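Local structure of hydroxyethylthiazole kinase (Pyrococcus horikoshii, 3HPD) at residues A[70-75]-A[106-111]; A[77-82]-A[87-92]; A[119-124]-A[144-149]; A[182-187]-A[227-232]; A[218-223]-A[247-252]. The protein probably phosphorylates the hydroxyl group of 4-methyl-5-(2-hydroxyethyl)thiazole with magnesium and ATP, a salvage step on the way to thiamine diphosphate. All blocks are in the same frame, centred on the assembly; numbering follows the deposited sequence.

The five interactions sample an alpha/beta chain of the ribokinase clan, built on one mixed sheet. Interactions 1 and 2 share helix 69-85, their centres about 9 Å apart, and interaction 2 falls within the span of chain that interaction 1 brings together. Interaction 3 follows; it reaches the same sheet as interaction 2, through strand 116-120 beside strand 89-92, although their centres are about 23 Å apart. Interactions 4 and 5 share helix 210-231, with centres about 12 Å apart and segments that interleave along the chain. They lie across the chain's centre from interactions 1 and 2, so the contacts hold helices, a strand and connections together on opposite sides of that centre.

Interaction 1 of 5, residues A[70-75]-A[106-111]; sequences GWRRSM and SLEILS
Glu108 is the first residue of 106-111 to touch 70-75, and it does so through a salt bridge to Arg72. Its OE2 stands 2.6 Å from Arg72 NH1, with OE1 of the same carboxylate 2.9 Å from that nitrogen. The N-H...OE2 angle of only 122° makes this a weak hydrogen bond, so charge attraction probably contributes much of the pairing. OE2 meets the guanidinium at its edge and in its plane, and the two flat groups are nearly coplanar, 28° apart. The Arg72 chain bends at chi3 (76°), which brings its end closer to Glu108 than its CB direction would suggest. With an alanine at Glu108 the carboxylate is gone, and Arg72 would probably lose its charged mate across this helix pair and be freer to turn. One residue on, Ile109 supplies the apolar part: its CD1 lies 4.2 Å from Met75 CB, at the closest backbone approach, 7.8 Å between the CA atoms of Met75 and Ile109. Polar and apolar contacts thus join helices 69-85 and 100-112; Ile109 also packs on Thr79 of the former, while Met75 touches Ile21 of strand 17-21, and Leu107 packs against helix 121-131.

Interaction 2 of 5, residues A[77-82]-A[87-92]; sequences KATEIA and KPIVLD
Ala82, Thr79 and Ile89 form a buried apolar contact between a helix and the strand that follows it, joined by one backbone hydrogen bond where the chain leaves helix 69-85 for strand 89-92. Ile89 does most of the reaching. Its CG1 is anti to its own carbonyl carbon (chi1 -58°), and the chain continues extended to CD1, which directs the terminal methyl at the helix. There Ile89 CD1 comes within 3.5 Å of Ala82 CB, and Ile89 CG1 lies 3.6 Å from the same methyl. Ile89 CD1 also rests 3.6 Å from Thr79 O and 3.9 Å from Thr79 CG2, the Thr79 and Ile89 side chains crossing at about a right angle. The hydroxyl of Thr79 bonds to Met75 O within the helix, leaving its methyl to take part in the apolar contact.

The backbone link is Lys87 N to Ala82 O, 2.9 Å long with an N-H...O angle of 151°; the donor is tilted 27° from the carbonyl plane. It closes the short connection just where the two segments approach most nearly. Lys87 CB sits 4.2 Å from Ala82 CB, but the rest of the lysine leads away, and its NZ bonds to Ala57 O and Ile54 O. Ile62 of strand 59-63 touches both Thr79 and Ile89, extending the apolar layer onto the neighbouring strand. Strand 59-63, helix 69-85 and strand 89-92, with the two strands parallel and adjacent in the sheet, make a beta-alpha-beta crossover, the repeating unit of the ribokinase-type alpha/beta fold.

Interaction 3 of 5, residues A[119-124]-A[144-149]; sequences GNFGEI and EEEAKK
Phe121 and Ala147 mark the meeting of two helices, 121-131 and 144-157, with Phe121 enclosed by the Asn120/Glu123 capping box that opens the first. From CB, which points toward the partner segment, the Phe121 side chain runs with CG anti to the backbone N (chi1 -167°). Along the ring, CD1 comes 4.3 Å from Ala147 CB, and CE1 lies 3.9 Å from Ala147 CA, which meets the ring at its edge and in its plane. At the end, CZ touches the aliphatic part of Glu146, 3.7 Å from CG, and its carboxylate carbon is equally near. The ring and carboxylate planes stand 76° apart. A glycine here removes the whole ring, and would probably open a gap beside Ala147 and leave the Glu146 chain without its apolar support.

Leu150 of helix 144-157 also packs against Phe121. The ring lies about 7 Å from the side chain of Thr165, a predicted ATP-binding residue, so this packing probably lies near the nucleotide site. The capping box is reciprocal: Asn120 N donates to Glu123 OE1 from above the carboxylate plane (3.0 Å), while Glu123 N donates to Asn120 OD1 at 2.8 Å, with an N-H...O angle of 168°.

Interaction 4 of 5, residues A[182-187]-A[227-232]; sequences NGHELL and KAYEEA
The His184 and Tyr229 rings lie face to face, their centroids 3.7 Å apart and their planes 21° from parallel. His184 NE2 sits 3.2 Å above the plane of the tyrosine ring and over its centre. Relative to the imidazole, Tyr229 CG is offset toward the rim, and Tyr229 CB adds a CH-pi contact over the same ring, 4.0 Å from the His184 centroid. The edges are occupied too. Leu186 CD2 meets the tyrosine rim in its plane, 3.7 Å from Tyr229 CD1, the two side chains crossing at about a right angle. At the imidazole edge, Leu186 N donates to His184 ND1 over 3.0 Å, nearly straight at 171° and close to the ring plane. This bond to the backbone restrains the rotation of the imidazole and identifies ND1 as an acceptor.

This face-to-face aromatic stack fastens the connection between strand 177-180 and helix 193-205 to the C-terminal part of helix 210-231 in the ribokinase-type alpha/beta fold, away from the annotated sites. Leu186 lies in a 3-10 segment that starts at Glu185 and points its CB toward the helix; its CD2 also approaches Ala232 O at 4.2 Å. On both rings CG is anti to the backbone N, extending the two aromatic groups into the interval between the segments. Lys233 makes a cation-pi contact with Tyr229, and Phe238 of helix 235-248 packs on Leu186, as does Tyr247 of the third subunit.

Interaction 5 of 5, residues A[218-223]-A[247-252]; sequences LVTFGI and YRINEN
Ile249 lies against Thr220 and Ile223, one turn apart on helix 210-231, in a helix-to-connection packing: Ile249 is the first residue to leave helical geometry after helix 235-248, and Asn250 is the N-cap of helix 251-257. The isoleucine points its CB toward helix 210-231, and its side chain reaches on between the two helix residues. With chi1 at -172° and chi2 at 168° the CG1 branch is fully extended, carrying CD1 to the helix surface, whereas CG2 occupies the position between the backbone N and the carbonyl carbon. That second branch lies 4.1 Å from Thr220 CG2. Thr220 and Ile249 run obliquely to each other, Thr220 CG2 lying 3.9 Å from Ile249 CD1. Ile223 instead crosses Ile249 at about a right angle, meeting Ile249 CD1 with its CB and CG2.

The Thr220 hydroxyl is engaged by Ser216 O within the helix, while its methyl serves the buried apolar contact. Ile254 of helix 251-257 packs on Ile249, and Val253 and Tyr257 pack on Ile223, so that short helix adds to the cluster. Ile249 CD1 lies 3.9 Å from both CB and CG2 of Ile223 and 3.8 Å from Thr220 O.

Interaction 1 of 5, residues A[70-75]-A[106-111]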
# COMPACT_ATOMS: atom_id res chain seq x y z
N GLY A 70 12.61 6.34 14.43
CA GLY A 70 11.32 6.74 14.95
C GLY A 70 10.41 5.56 15.22
O GLY A 70 9.80 5.47 16.29
N TRP A 71 10.30 4.65 14.26
CA TRP A 71 9.44 3.48 14.44
C TRP A 71 9.98 2.54 15.50
O TRP A 71 9.22 1.87 16.20
CB TRP A 71 9.25 2.75 13.11
CG TRP A 71 8.36 3.49 12.16
CD1 TRP A 71 8.65 4.64 11.48
CD2 TRP A 71 7.00 3.18 11.85
NE1 TRP A 71 7.56 5.07 10.76
CE2 TRP A 71 6.52 4.18 10.97
CE3 TRP A 71 6.12 2.15 12.22
CZ2 TRP A 71 5.22 4.19 10.46
CZ3 TRP A 71 4.82 2.15 11.71
CH2 TRP A 71 4.39 3.17 10.85
N ARG A 72 11.30 2.48 15.62
CA ARG A 72 11.92 1.60 16.62
C ARG A 72 11.46 2.03 18.01
O ARG A 72 11.10 1.21 18.85
CB ARG A 72 13.45 1.69 16.55
CG ARG A 72 14.16 0.72 17.49
CD ARG A 72 15.63 1.05 17.63
NE ARG A 72 15.84 2.20 18.51
CZ ARG A 72 15.75 2.15 19.83
NH1 ARG A 72 15.47 1.00 20.44
NH2 ARG A 72 15.93 3.24 20.55
N ARG A 73 11.47 3.34 18.24
CA ARG A 73 11.05 3.91 19.51
C ARG A 73 9.61 3.49 19.80
O ARG A 73 9.29 3.07 20.92
CB ARG A 73 11.16 5.43 19.46
CG ARG A 73 11.18 6.12 20.80
CD ARG A 73 11.47 7.60 20.63
NE ARG A 73 12.65 7.81 19.78
CZ ARG A 73 12.63 8.44 18.62
NH1 ARG A 73 11.49 8.95 18.15
NH2 ARG A 73 13.75 8.58 17.91
N SER A 74 8.75 3.60 18.80
CA SER A 74 7.35 3.22 18.95
C SER A 74 7.19 1.73 19.23
O SER A 74 6.40 1.33 20.08
CB SER A 74 6.55 3.60 17.70
OG SER A 74 6.42 5.01 17.57
N MET A 75 7.94 0.90 18.51
CA MET A 75 7.86 -0.54 18.69
C MET A 75 8.33 -1.02 20.06
O MET A 75 7.71 -1.91 20.66
CB MET A 75 8.67 -1.24 17.59
CG MET A 75 8.07 -1.05 16.21
SD MET A 75 9.18 -1.62 14.92
CE MET A 75 8.22 -1.21 13.45
N SER A 106 15.32 -6.40 16.88
CA SER A 106 14.56 -7.62 17.14
C SER A 106 14.93 -8.18 18.52
O SER A 106 14.05 -8.55 19.30
CB SER A 106 14.85 -8.68 16.07
OG SER A 106 14.40 -8.24 14.80
N LEU A 107 16.22 -8.25 18.81
CA LEU A 107 16.67 -8.77 20.10
C LEU A 107 16.24 -7.88 21.26
O LEU A 107 15.96 -8.36 22.36
CB LEU A 107 18.20 -8.93 20.10
CG LEU A 107 18.73 -10.00 19.13
CD1 LEU A 107 20.25 -10.03 19.18
CD2 LEU A 107 18.14 -11.35 19.50
N GLU A 108 16.17 -6.57 21.00
CA GLU A 108 15.76 -5.60 22.01
C GLU A 108 14.31 -5.86 22.41
O GLU A 108 13.95 -5.82 23.59
CB GLU A 108 15.91 -4.19 21.44
CG GLU A 108 15.77 -3.08 22.44
CD GLU A 108 16.01 -1.71 21.82
OE1 GLU A 108 16.59 -1.66 20.71
OE2 GLU A 108 15.64 -0.70 22.44
N ILE A 109 13.47 -6.12 21.41
CA ILE A 109 12.06 -6.40 21.65
C ILE A 109 11.91 -7.77 22.33
O ILE A 109 11.13 -7.93 23.27
CB ILE A 109 11.28 -6.37 20.32
CG1 ILE A 109 11.25 -4.94 19.78
CG2 ILE A 109 9.87 -6.93 20.51
CD1 ILE A 109 10.69 -4.81 18.38
N LEU A 110 12.68 -8.74 21.85
CA LEU A 110 12.64 -10.09 22.42
C LEU A 110 13.10 -10.09 23.88
O LEU A 110 12.62 -10.89 24.69
CB LEU A 110 13.51 -11.04 21.59
CG LEU A 110 12.91 -11.48 20.26
CD1 LEU A 110 13.98 -12.07 19.36
CD2 LEU A 110 11.80 -12.49 20.53
N SER A 111 14.03 -9.20 24.21
CA SER A 111 14.55 -9.12 25.57
C SER A 111 13.44 -8.69 26.52
O SER A 111 13.36 -9.15 27.66
CB SER A 111 15.71 -8.13 25.65
OG SER A 111 16.29 -8.15 26.94

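Interaction 2 of 5, residues A[77-82]-A[87-92]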
# COMPACT_ATOMS: atom_id res chain seq x y z
N LYS A 77 8.44 0.84 22.80
CA LYS A 77 7.49 1.38 23.78
C LYS A 77 6.22 0.55 23.77
O LYS A 77 5.66 0.25 24.83
CB LYS A 77 7.16 2.84 23.44
CG LYS A 77 6.29 3.54 24.48
CD LYS A 77 7.01 3.67 25.82
CE LYS A 77 6.12 4.34 26.86
NZ LYS A 77 6.79 4.44 28.19
N ALA A 78 5.76 0.18 22.58
CA ALA A 78 4.55 -0.63 22.45
C ALA A 78 4.73 -1.97 23.15
O ALA A 78 3.82 -2.47 23.80
CB ALA A 78 4.24 -0.87 20.98
N THR A 79 5.91 -2.56 23.00
CA THR A 79 6.20 -3.84 23.63
C THR A 79 6.11 -3.72 25.14
O THR A 79 5.58 -4.59 25.82
CB THR A 79 7.61 -4.35 23.23
OG1 THR A 79 7.66 -4.53 21.80
CG2 THR A 79 7.91 -5.69 23.90
N GLU A 80 6.64 -2.62 25.68
CA GLU A 80 6.60 -2.42 27.12
C GLU A 80 5.17 -2.20 27.61
O GLU A 80 4.77 -2.73 28.64
CB GLU A 80 7.51 -1.25 27.50
CG GLU A 80 8.94 -1.47 27.01
CD GLU A 80 9.88 -0.32 27.33
OE1 GLU A 80 9.43 0.84 27.33
OE2 GLU A 80 11.08 -0.59 27.57
N ILE A 81 4.39 -1.43 26.85
CA ILE A 81 3.00 -1.15 27.20
C ILE A 81 2.16 -2.43 27.14
O ILE A 81 1.40 -2.73 28.07
CB ILE A 81 2.39 -0.10 26.25
CG1 ILE A 81 3.08 1.25 26.46
CG2 ILE A 81 0.89 0.02 26.50
CD1 ILE A 81 2.66 2.31 25.47
N ALA A 82 2.29 -3.17 26.04
CA ALA A 82 1.54 -4.40 25.87
C ALA A 82 1.85 -5.41 26.98
O ALA A 82 0.95 -6.06 27.50
CB ALA A 82 1.84 -5.02 24.50
N LYS A 87 -1.29 -7.78 27.00
CA LYS A 87 -1.81 -7.96 25.65
C LYS A 87 -0.76 -8.79 24.89
O LYS A 87 0.42 -8.43 24.87
CB LYS A 87 -2.02 -6.61 24.96
CG LYS A 87 -3.03 -5.69 25.65
CD LYS A 87 -4.40 -6.35 25.77
CE LYS A 87 -5.39 -5.47 26.52
NZ LYS A 87 -5.83 -4.28 25.75
N PRO A 88 -1.17 -9.90 24.26
CA PRO A 88 -0.19 -10.71 23.53
C PRO A 88 0.51 -9.97 22.40
O PRO A 88 -0.11 -9.17 21.69
CB PRO A 88 -1.03 -11.90 23.04
CG PRO A 88 -2.39 -11.31 22.87
CD PRO A 88 -2.53 -10.46 24.11
N ILE A 89 1.80 -10.24 22.24
CA ILE A 89 2.61 -9.59 21.21
C ILE A 89 3.17 -10.59 20.21
O ILE A 89 3.70 -11.64 20.59
CB ILE A 89 3.81 -8.86 21.85
CG1 ILE A 89 3.31 -7.82 22.86
CG2 ILE A 89 4.65 -8.19 20.76
CD1 ILE A 89 4.40 -7.29 23.76
N VAL A 90 3.05 -10.27 18.92
CA VAL A 90 3.58 -11.10 17.85
C VAL A 90 4.67 -10.28 17.16
O VAL A 90 4.43 -9.15 16.75
CB VAL A 90 2.51 -11.44 16.78
CG1 VAL A 90 3.14 -12.27 15.67
CG2 VAL A 90 1.35 -12.20 17.42
N LEU A 91 5.86 -10.85 17.05
CA LEU A 91 6.97 -10.14 16.40
C LEU A 91 7.41 -10.84 15.13
O LEU A 91 7.68 -12.04 15.14
CB LEU A 91 8.17 -10.03 17.34
CG LEU A 91 9.47 -9.53 16.69
CD1 LEU A 91 9.30 -8.07 16.26
CD2 LEU A 91 10.63 -9.67 17.67
N ASP A 92 7.48 -10.09 14.03
CA ASP A 92 7.96 -10.64 12.77
C ASP A 92 9.23 -9.85 12.50
O ASP A 92 9.18 -8.69 12.07
CB ASP A 92 6.95 -10.40 11.64
CG ASP A 92 7.30 -11.18 10.39
OD1 ASP A 92 8.52 -11.36 10.13
OD2 ASP A 92 6.38 -11.60 9.67

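Interaction 3 of 5, residues A[119-124]-A[144-149]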
# COMPACT_ATOMS: atom_id res chain seq x y z
N GLY A 119 9.37 -16.13 11.93
CA GLY A 119 10.22 -15.73 10.83
C GLY A 119 10.72 -16.90 10.03
O GLY A 119 10.40 -18.04 10.36
N ASN A 120 11.51 -16.65 8.99
CA ASN A 120 12.04 -17.75 8.20
C ASN A 120 13.32 -18.28 8.84
O ASN A 120 13.78 -17.76 9.86
CB ASN A 120 12.31 -17.33 6.75
CG ASN A 120 13.33 -16.21 6.63
OD1 ASN A 120 14.32 -16.18 7.36
ND2 ASN A 120 13.09 -15.30 5.70
N PHE A 121 13.89 -19.33 8.25
CA PHE A 121 15.09 -19.94 8.80
C PHE A 121 16.25 -18.97 9.02
O PHE A 121 16.84 -18.94 10.09
CB PHE A 121 15.56 -21.08 7.91
CG PHE A 121 16.60 -21.96 8.55
CD1 PHE A 121 16.22 -23.06 9.31
CD2 PHE A 121 17.95 -21.66 8.44
CE1 PHE A 121 17.17 -23.85 9.95
CE2 PHE A 121 18.91 -22.44 9.07
CZ PHE A 121 18.52 -23.54 9.83
N GLY A 122 16.56 -18.17 8.01
CA GLY A 122 17.66 -17.22 8.13
C GLY A 122 17.48 -16.20 9.24
O GLY A 122 18.43 -15.92 9.98
N GLU A 123 16.28 -15.66 9.36
CA GLU A 123 15.99 -14.66 10.38
C GLU A 123 16.08 -15.22 11.80
O GLU A 123 16.73 -14.62 12.66
CB GLU A 123 14.60 -14.05 10.15
CG GLU A 123 14.45 -13.42 8.76
CD GLU A 123 13.02 -13.02 8.43
OE1 GLU A 123 12.08 -13.69 8.91
OE2 GLU A 123 12.84 -12.04 7.66
N ILE A 124 15.44 -16.35 12.04
CA ILE A 124 15.48 -16.94 13.37
C ILE A 124 16.87 -17.47 13.73
O ILE A 124 17.30 -17.36 14.87
CB ILE A 124 14.44 -18.08 13.52
CG1 ILE A 124 13.05 -17.56 13.16
CG2 ILE A 124 14.45 -18.60 14.95
CD1 ILE A 124 12.62 -16.31 13.93
N GLU A 144 14.38 -29.87 7.34
CA GLU A 144 13.45 -30.32 8.37
C GLU A 144 13.97 -30.59 9.79
O GLU A 144 13.52 -29.94 10.74
CB GLU A 144 12.66 -31.53 7.88
CG GLU A 144 11.28 -31.17 7.32
CD GLU A 144 11.32 -30.59 5.92
OE1 GLU A 144 11.76 -31.30 4.99
OE2 GLU A 144 10.90 -29.43 5.74
N GLU A 145 14.90 -31.53 9.98
CA GLU A 145 15.40 -31.79 11.33
C GLU A 145 16.09 -30.55 11.89
O GLU A 145 15.94 -30.22 13.07
CB GLU A 145 16.38 -32.97 11.34
CG GLU A 145 15.84 -34.23 12.01
CD GLU A 145 15.52 -34.04 13.49
OE1 GLU A 145 16.41 -33.60 14.25
OE2 GLU A 145 14.38 -34.33 13.89
N GLU A 146 16.84 -29.86 11.03
CA GLU A 146 17.55 -28.66 11.44
C GLU A 146 16.58 -27.52 11.76
O GLU A 146 16.80 -26.76 12.70
CB GLU A 146 18.53 -28.24 10.34
CG GLU A 146 19.35 -27.00 10.67
CD GLU A 146 20.42 -26.72 9.63
OE1 GLU A 146 20.30 -27.23 8.49
OE2 GLU A 146 21.38 -25.98 9.94
N ALA A 147 15.52 -27.41 10.97
CA ALA A 147 14.52 -26.36 11.19
C ALA A 147 13.77 -26.63 12.49
O ALA A 147 13.46 -25.71 13.25
CB ALA A 147 13.53 -26.32 10.03
N LYS A 148 13.50 -27.91 12.75
CA LYS A 148 12.80 -28.30 13.97
C LYS A 148 13.64 -27.98 15.20
O LYS A 148 13.13 -27.45 16.18
CB LYS A 148 12.48 -29.80 13.94
CG LYS A 148 11.78 -30.28 15.20
CD LYS A 148 11.26 -31.71 15.07
CE LYS A 148 12.38 -32.71 14.96
NZ LYS A 148 12.08 -33.94 15.76
N LYS A 149 14.92 -28.30 15.13
CA LYS A 149 15.83 -28.04 16.24
C LYS A 149 15.95 -26.53 16.47
O LYS A 149 15.97 -26.07 17.61
CB LYS A 149 17.21 -28.64 15.95
CG LYS A 149 18.30 -28.25 16.95
CD LYS A 149 19.56 -29.08 16.73
CE LYS A 149 20.78 -28.46 17.39
NZ LYS A 149 20.63 -28.31 18.87

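Interaction 4 of 5, residues A[182-187]-A[227-232]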
# COMPACT_ATOMS: atom_id res chain seq x y z
N ASN A 182 0.93 -27.42 4.94
CA ASN A 182 0.10 -26.65 4.02
C ASN A 182 0.84 -25.46 3.43
O ASN A 182 1.81 -24.96 4.01
CB ASN A 182 -1.17 -26.14 4.72
CG ASN A 182 -2.09 -27.26 5.12
OD1 ASN A 182 -2.27 -27.54 6.31
ND2 ASN A 182 -2.69 -27.93 4.14
N GLY A 183 0.38 -25.00 2.26
CA GLY A 183 1.00 -23.87 1.60
C GLY A 183 1.23 -24.12 0.12
O GLY A 183 0.91 -25.19 -0.40
N HIS A 184 1.78 -23.12 -0.56
CA HIS A 184 2.07 -23.25 -1.98
C HIS A 184 3.25 -22.35 -2.34
O HIS A 184 3.35 -21.23 -1.84
CB HIS A 184 0.85 -22.88 -2.83
CG HIS A 184 0.99 -23.28 -4.27
ND1 HIS A 184 1.79 -22.60 -5.16
CD2 HIS A 184 0.53 -24.37 -4.94
CE1 HIS A 184 1.82 -23.24 -6.31
NE2 HIS A 184 1.07 -24.32 -6.20
N GLU A 185 4.12 -22.85 -3.21
CA GLU A 185 5.31 -22.10 -3.60
C GLU A 185 5.06 -20.74 -4.25
O GLU A 185 5.94 -19.89 -4.22
CB GLU A 185 6.20 -22.95 -4.51
CG GLU A 185 5.48 -23.60 -5.67
CD GLU A 185 6.44 -24.30 -6.62
OE1 GLU A 185 7.41 -24.93 -6.13
OE2 GLU A 185 6.23 -24.22 -7.85
N LEU A 186 3.89 -20.53 -4.85
CA LEU A 186 3.64 -19.25 -5.50
C LEU A 186 3.63 -18.10 -4.48
O LEU A 186 3.72 -16.93 -4.86
CB LEU A 186 2.33 -19.27 -6.29
CG LEU A 186 2.13 -18.10 -7.26
CD1 LEU A 186 3.30 -18.04 -8.23
CD2 LEU A 186 0.83 -18.26 -8.01
N LEU A 187 3.53 -18.43 -3.20
CA LEU A 187 3.55 -17.41 -2.16
C LEU A 187 4.86 -16.65 -2.27
O LEU A 187 4.96 -15.50 -1.85
CB LEU A 187 3.44 -18.04 -0.76
CG LEU A 187 2.05 -18.50 -0.30
CD1 LEU A 187 2.17 -19.17 1.07
CD2 LEU A 187 1.10 -17.31 -0.22
N LYS A 227 -5.87 -23.16 -1.92
CA LYS A 227 -7.16 -22.88 -2.55
C LYS A 227 -7.05 -21.75 -3.57
O LYS A 227 -7.69 -21.78 -4.62
CB LYS A 227 -8.20 -22.51 -1.49
CG LYS A 227 -8.52 -23.64 -0.51
CD LYS A 227 -9.12 -24.84 -1.23
CE LYS A 227 -10.48 -24.53 -1.81
NZ LYS A 227 -11.03 -25.70 -2.56
N ALA A 228 -6.24 -20.75 -3.26
CA ALA A 228 -6.08 -19.62 -4.17
C ALA A 228 -5.40 -20.10 -5.45
O ALA A 228 -5.80 -19.71 -6.55
CB ALA A 228 -5.25 -18.52 -3.51
N TYR A 229 -4.39 -20.94 -5.32
CA TYR A 229 -3.69 -21.43 -6.50
C TYR A 229 -4.62 -22.25 -7.39
O TYR A 229 -4.50 -22.22 -8.62
CB TYR A 229 -2.48 -22.28 -6.10
CG TYR A 229 -1.59 -22.60 -7.28
CD1 TYR A 229 -0.76 -21.63 -7.83
CD2 TYR A 229 -1.63 -23.86 -7.88
CE1 TYR A 229 0.02 -21.89 -8.96
CE2 TYR A 229 -0.85 -24.14 -9.01
CZ TYR A 229 -0.04 -23.15 -9.54
OH TYR A 229 0.72 -23.41 -10.65
N GLU A 230 -5.56 -22.97 -6.79
CA GLU A 230 -6.50 -23.78 -7.57
C GLU A 230 -7.27 -22.88 -8.53
O GLU A 230 -7.63 -23.31 -9.64
CB GLU A 230 -7.49 -24.50 -6.65
CG GLU A 230 -6.84 -25.42 -5.63
CD GLU A 230 -7.86 -26.16 -4.77
OE1 GLU A 230 -9.01 -25.70 -4.69
OE2 GLU A 230 -7.49 -27.18 -4.15
N GLU A 231 -7.53 -21.65 -8.10
CA GLU A 231 -8.27 -20.68 -8.90
C GLU A 231 -7.43 -19.70 -9.71
O GLU A 231 -7.91 -19.15 -10.70
CB GLU A 231 -9.20 -19.86 -8.01
CG GLU A 231 -10.42 -20.59 -7.49
CD GLU A 231 -11.40 -19.64 -6.85
OE1 GLU A 231 -11.21 -19.25 -5.68
OE2 GLU A 231 -12.36 -19.24 -7.54
N ALA A 232 -6.19 -19.48 -9.30
CA ALA A 232 -5.31 -18.52 -9.97
C ALA A 232 -3.86 -18.98 -9.96
O ALA A 232 -3.24 -19.08 -8.90
CB ALA A 232 -5.44 -17.15 -9.30

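Interaction 5 of 5, residues A[218-223]-A[247-252]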
# COMPACT_ATOMS: atom_id res chain seq x y z
N LEU A 218 -0.87 -20.65 10.61
CA LEU A 218 -0.10 -21.25 9.52
C LEU A 218 -0.92 -22.23 8.70
O LEU A 218 -0.80 -22.27 7.48
CB LEU A 218 1.15 -21.94 10.09
CG LEU A 218 2.24 -20.96 10.54
CD1 LEU A 218 3.16 -21.62 11.55
CD2 LEU A 218 3.02 -20.46 9.33
N VAL A 219 -1.76 -23.02 9.36
CA VAL A 219 -2.60 -23.98 8.66
C VAL A 219 -3.66 -23.24 7.85
O VAL A 219 -3.86 -23.52 6.67
CB VAL A 219 -3.29 -24.94 9.65
CG1 VAL A 219 -4.40 -25.72 8.95
CG2 VAL A 219 -2.25 -25.90 10.23
N THR A 220 -4.32 -22.29 8.49
CA THR A 220 -5.36 -21.52 7.81
C THR A 220 -4.82 -20.79 6.59
O THR A 220 -5.41 -20.85 5.51
CB THR A 220 -6.00 -20.50 8.78
OG1 THR A 220 -6.65 -21.20 9.84
CG2 THR A 220 -7.01 -19.63 8.05
N PHE A 221 -3.69 -20.10 6.75
CA PHE A 221 -3.12 -19.35 5.63
C PHE A 221 -2.57 -20.29 4.56
O PHE A 221 -2.67 -20.02 3.36
CB PHE A 221 -2.00 -18.43 6.12
CG PHE A 221 -1.48 -17.51 5.06
CD1 PHE A 221 -2.22 -16.41 4.65
CD2 PHE A 221 -0.25 -17.75 4.44
CE1 PHE A 221 -1.76 -15.55 3.65
CE2 PHE A 221 0.22 -16.91 3.44
CZ PHE A 221 -0.53 -15.81 3.04
N GLY A 222 -1.97 -21.40 5.00
CA GLY A 222 -1.42 -22.36 4.07
C GLY A 222 -2.50 -22.96 3.19
O GLY A 222 -2.30 -23.17 1.99
N ILE A 223 -3.65 -23.25 3.78
CA ILE A 223 -4.78 -23.80 3.04
C ILE A 223 -5.33 -22.74 2.09
O ILE A 223 -5.69 -23.05 0.95
CB ILE A 223 -5.91 -24.26 4.00
CG1 ILE A 223 -5.42 -25.43 4.85
CG2 ILE A 223 -7.15 -24.65 3.18
CD1 ILE A 223 -6.45 -25.95 5.85
N TYR A 247 -11.45 -15.69 3.84
CA TYR A 247 -12.84 -15.41 4.15
C TYR A 247 -13.71 -16.66 4.01
O TYR A 247 -14.58 -16.92 4.84
CB TYR A 247 -13.36 -14.33 3.19
CG TYR A 247 -14.81 -13.95 3.35
CD1 TYR A 247 -15.23 -13.08 4.36
CD2 TYR A 247 -15.78 -14.43 2.47
CE1 TYR A 247 -16.56 -12.70 4.48
CE2 TYR A 247 -17.11 -14.06 2.58
CZ TYR A 247 -17.50 -13.19 3.58
OH TYR A 247 -18.82 -12.81 3.68
N ARG A 248 -13.48 -17.43 2.95
CA ARG A 248 -14.26 -18.64 2.68
C ARG A 248 -13.89 -19.88 3.48
O ARG A 248 -14.73 -20.75 3.70
CB ARG A 248 -14.18 -18.99 1.19
CG ARG A 248 -14.72 -17.93 0.25
CD ARG A 248 -14.63 -18.38 -1.20
NE ARG A 248 -15.49 -19.53 -1.47
CZ ARG A 248 -15.60 -20.13 -2.65
NH1 ARG A 248 -14.90 -19.70 -3.68
NH2 ARG A 248 -16.43 -21.15 -2.80
N ILE A 249 -12.63 -19.98 3.90
CA ILE A 249 -12.22 -21.16 4.65
C ILE A 249 -13.16 -21.39 5.83
O ILE A 249 -13.53 -20.46 6.54
CB ILE A 249 -10.75 -21.04 5.12
CG1 ILE A 249 -10.29 -22.37 5.72
CG2 ILE A 249 -10.61 -19.91 6.13
CD1 ILE A 249 -8.78 -22.44 5.97
N ASN A 250 -13.55 -22.65 6.02
CA ASN A 250 -14.45 -23.01 7.10
C ASN A 250 -14.09 -24.39 7.65
O ASN A 250 -13.05 -24.95 7.29
CB ASN A 250 -15.90 -23.01 6.60
CG ASN A 250 -16.12 -23.96 5.43
OD1 ASN A 250 -15.40 -24.94 5.27
ND2 ASN A 250 -17.13 -23.67 4.62
N GLU A 251 -14.94 -24.94 8.50
CA GLU A 251 -14.68 -26.24 9.10
C GLU A 251 -14.44 -27.35 8.08
O GLU A 251 -13.49 -28.11 8.20
CB GLU A 251 -15.83 -26.65 10.01
CG GLU A 251 -15.53 -27.91 10.81
CD GLU A 251 -16.65 -28.27 11.77
OE1 GLU A 251 -17.23 -27.34 12.36
OE2 GLU A 251 -16.93 -29.47 11.93
N ASN A 252 -15.31 -27.44 7.07
CA ASN A 252 -15.17 -28.49 6.07
C ASN A 252 -13.85 -28.39 5.30
O ASN A 252 -13.19 -29.40 5.06
CB ASN A 252 -16.33 -28.45 5.07
CG ASN A 252 -16.34 -29.65 4.14
OD1 ASN A 252 -16.65 -30.76 4.56
ND2 ASN A 252 -15.99 -29.43 2.88